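Local structure of purine nucleoside phosphorylase (Anopheles gambiae, 2P4S) at residues A[196-201]-A[320-325]. The protein catalyses the phosphorolysis of inosine, guanosine and their 2'-deoxy forms to the free purine base and a pentose 1-phosphate in purine salvage. Numbering follows the deposited sequence.
Sequences LIATNA and CFAFSL. With DIH (7-[[(3R,4R)-3-(hydroxymethyl)-4-oxidanyl-pyrrolidin-1-ium-1-yl]methyl]-3,5-dihydropyrrolo[3,2-d]pyrimidin-4-one), chain F; PO4 (phosphate ion), chain D.
Phe323 and Thr199 meet through two torsions: chi1 of 61° sets the phenyl group between the backbone N and carbonyl carbon of Phe323, swinging it toward the neighbouring strand, while chi1 of 73° in Thr199 leaves CG2 anti to its carbonyl carbon. The two side chains lie alongside each other and point the same way. Thr199 CB sits over one ring face, offset toward the rim, and CG2 comes to 3.6 Å from Phe323 CZ. Thr199 OG1 is hydrogen-bonded to Ile115 O, on strand 112-116, and to Gly117 N just beyond it. Farther back on the same face, Ile197 CG2 approaches the edge of the Phe321 ring, 3.9 Å from CD1. Helix 353-370 covers Ile197, Phe321 and Phe323, with Phe359 edge-to-face against the Phe323 ring. On the opposite face Ala198 CB lies 4.2 Å from Ala322 CB, and Cys320 packs against helix 307-315.

Five backbone hydrogen bonds join the two strands in parallel register. They run from Phe321 N to Leu196 O (2.9 Å), and on through Ala198 N to Phe321 O, Phe323 N to Ala198 O and Asn200 N to Phe323 O, ending with Leu325 N to Asn200 O (2.9 Å).

Toward the C-terminal end of strand 195-204, Ala201 reaches the active site of the nucleoside phosphorylase fold. Ala201 N donates a nearly straight hydrogen bond (171°) to phosphate O1 at 2.8 Å, and Arg169, itself a phosphate ligand, also binds Thr199 O. Ala201 O lies 3.1 Å from C10, the methylene bridge of the inhibitor. The chemistry thus divides along the strands: apolar packing and regular pairing probably help to hold the backbone in place, and the amide of Ala201 serves as a neutral donor to the anion.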
loop_
_atom_site.group_PDB
_atom_site.type_symbol
_atom_site.label_atom_id
_atom_site.label_comp_id
_atom_site.label_asym_id
_atom_site.label_seq_id
_atom_site.Cartn_x
_atom_site.Cartn_y
_atom_site.Cartn_z
ATOM N N LEU A 196 -21.489 -7.426 -14.844
ATOM C CA LEU A 196 -21.538 -6.942 -13.461
ATOM C C LEU A 196 -21.935 -5.466 -13.344
ATOM O O LEU A 196 -21.293 -4.606 -13.947
ATOM C CB LEU A 196 -20.203 -7.200 -12.742
ATOM C CG LEU A 196 -20.153 -6.764 -11.264
ATOM C CD1 LEU A 196 -21.102 -7.630 -10.337
ATOM C CD2 LEU A 196 -18.676 -6.698 -10.759
ATOM N N ILE A 197 -23.017 -5.191 -12.616
ATOM C CA ILE A 197 -23.293 -3.866 -12.087
ATOM C C ILE A 197 -22.857 -3.736 -10.592
ATOM O O ILE A 197 -23.477 -4.328 -9.688
ATOM C CB ILE A 197 -24.768 -3.466 -12.249
ATOM C CG1 ILE A 197 -25.190 -3.547 -13.734
ATOM C CG2 ILE A 197 -25.010 -2.050 -11.673
ATOM C CD1 ILE A 197 -26.681 -3.367 -13.944
ATOM N N ALA A 198 -21.790 -2.964 -10.340
ATOM C CA ALA A 198 -21.316 -2.750 -8.954
ATOM C C ALA A 198 -21.735 -1.362 -8.502
ATOM O O ALA A 198 -21.483 -0.369 -9.210
ATOM C CB ALA A 198 -19.823 -2.936 -8.864
ATOM N N THR A 199 -22.402 -1.276 -7.362
ATOM C CA THR A 199 -22.861 0.008 -6.832
ATOM C C THR A 199 -22.186 0.221 -5.480
ATOM O O THR A 199 -21.903 -0.743 -4.759
ATOM C CB THR A 199 -24.361 0.054 -6.589
ATOM O OG1 THR A 199 -24.678 -0.745 -5.441
ATOM C CG2 THR A 199 -25.183 -0.415 -7.798
ATOM N N ASN A 200 -21.937 1.463 -5.107
ATOM C CA ASN A 200 -21.449 1.687 -3.755
ATOM C C ASN A 200 -21.899 3.059 -3.304
ATOM O O ASN A 200 -22.433 3.833 -4.128
ATOM C CB ASN A 200 -19.913 1.533 -3.703
ATOM C CG ASN A 200 -19.207 2.488 -4.629
ATOM O OD1 ASN A 200 -19.360 3.709 -4.529
ATOM N ND2 ASN A 200 -18.440 1.950 -5.541
ATOM N N ALA A 201 -21.712 3.345 -2.011
ATOM C CA ALA A 201 -21.688 4.708 -1.504
ATOM C C ALA A 201 -20.260 5.296 -1.577
ATOM O O ALA A 201 -19.276 4.556 -1.500
ATOM C CB ALA A 201 -22.204 4.741 -0.040
ATOM N N CYS A 320 -18.640 -4.601 -17.380
ATOM C CA CYS A 320 -18.840 -3.919 -16.102
ATOM C C CYS A 320 -19.409 -2.518 -16.250
ATOM O O CYS A 320 -18.995 -1.761 -17.143
ATOM C CB CYS A 320 -17.518 -3.812 -15.335
ATOM S SG CYS A 320 -16.741 -5.396 -14.925
ATOM N N PHE A 321 -20.370 -2.212 -15.369
ATOM C CA PHE A 321 -20.955 -0.906 -15.216
ATOM C C PHE A 321 -20.931 -0.670 -13.698
ATOM O O PHE A 321 -21.188 -1.592 -12.915
ATOM C CB PHE A 321 -22.409 -0.871 -15.744
ATOM C CG PHE A 321 -23.107 0.426 -15.464
ATOM C CD1 PHE A 321 -24.126 0.498 -14.506
ATOM C CD2 PHE A 321 -22.699 1.619 -16.115
ATOM C CE1 PHE A 321 -24.739 1.708 -14.190
ATOM C CE2 PHE A 321 -23.312 2.860 -15.822
ATOM C CZ PHE A 321 -24.345 2.910 -14.873
ATOM N N ALA A 322 -20.577 0.534 -13.276
ATOM C CA ALA A 322 -20.549 0.846 -11.851
ATOM C C ALA A 322 -20.830 2.314 -11.568
ATOM O O ALA A 322 -20.486 3.172 -12.373
ATOM C CB ALA A 322 -19.184 0.446 -11.250
ATOM N N PHE A 323 -21.455 2.590 -10.425
ATOM C CA PHE A 323 -21.628 3.957 -9.940
ATOM C C PHE A 323 -21.513 4.080 -8.433
ATOM O O PHE A 323 -21.748 3.118 -7.711
ATOM C CB PHE A 323 -22.945 4.581 -10.405
ATOM C CG PHE A 323 -24.175 3.868 -9.937
ATOM C CD1 PHE A 323 -24.774 4.207 -8.727
ATOM C CD2 PHE A 323 -24.780 2.902 -10.731
ATOM C CE1 PHE A 323 -25.921 3.600 -8.312
ATOM C CE2 PHE A 323 -25.943 2.280 -10.307
ATOM C CZ PHE A 323 -26.518 2.645 -9.100
ATOM N N SER A 324 -21.181 5.301 -8.000
ATOM C CA SER A 324 -21.176 5.715 -6.607
ATOM C C SER A 324 -22.369 6.659 -6.360
ATOM O O SER A 324 -22.550 7.658 -7.092
ATOM C CB SER A 324 -19.896 6.503 -6.299
ATOM O OG SER A 324 -18.703 5.752 -6.421
ATOM N N LEU A 325 -23.156 6.369 -5.319
ATOM C CA LEU A 325 -24.020 7.379 -4.729
ATOM C C LEU A 325 -23.145 8.213 -3.768
ATOM O O LEU A 325 -22.529 7.656 -2.844
ATOM C CB LEU A 325 -25.175 6.720 -3.960
ATOM C CG LEU A 325 -26.216 7.641 -3.315
ATOM C CD1 LEU A 325 -27.021 8.474 -4.354
ATOM C CD2 LEU A 325 -27.159 6.772 -2.490
HETATM O "O5'" DIH F . -20.262 4.475 6.163
HETATM C "C5'" DIH F . -19.088 3.660 5.974
HETATM C "C4'" DIH F . -19.379 2.751 4.806
HETATM C "C6'" DIH F . -19.825 3.552 3.562
HETATM C "C3'" DIH F . -18.132 1.985 4.421
HETATM O "O3'" DIH F . -18.530 0.694 3.954
HETATM C "C2'" DIH F . -17.586 2.759 3.235
HETATM N "N1'" DIH F . -18.835 3.166 2.517
HETATM C C10 DIH F . -18.523 4.126 1.447
HETATM C C9 DIH F . -18.276 5.571 1.822
HETATM C C8 DIH F . -19.276 6.575 1.928
HETATM N N7 DIH F . -18.671 7.752 2.249
HETATM C C5 DIH F . -17.330 7.561 2.356
HETATM C C6 DIH F . -16.166 8.455 2.617
HETATM O O6 DIH F . -16.311 9.723 2.858
HETATM N N1 DIH F . -14.957 7.854 2.600
HETATM C C2 DIH F . -14.773 6.519 2.363
HETATM N N3 DIH F . -15.793 5.692 2.090
HETATM C C4 DIH F . -17.068 6.208 2.082
HETATM P P PO4 D . -20.085 0.385 0.239
HETATM O O1 PO4 D . -21.223 1.090 -0.426
HETATM O O2 PO4 D . -20.424 -1.105 0.302
HETATM O O3 PO4 D . -18.799 0.511 -0.490
HETATM O O4 PO4 D . -19.918 0.976 1.607
#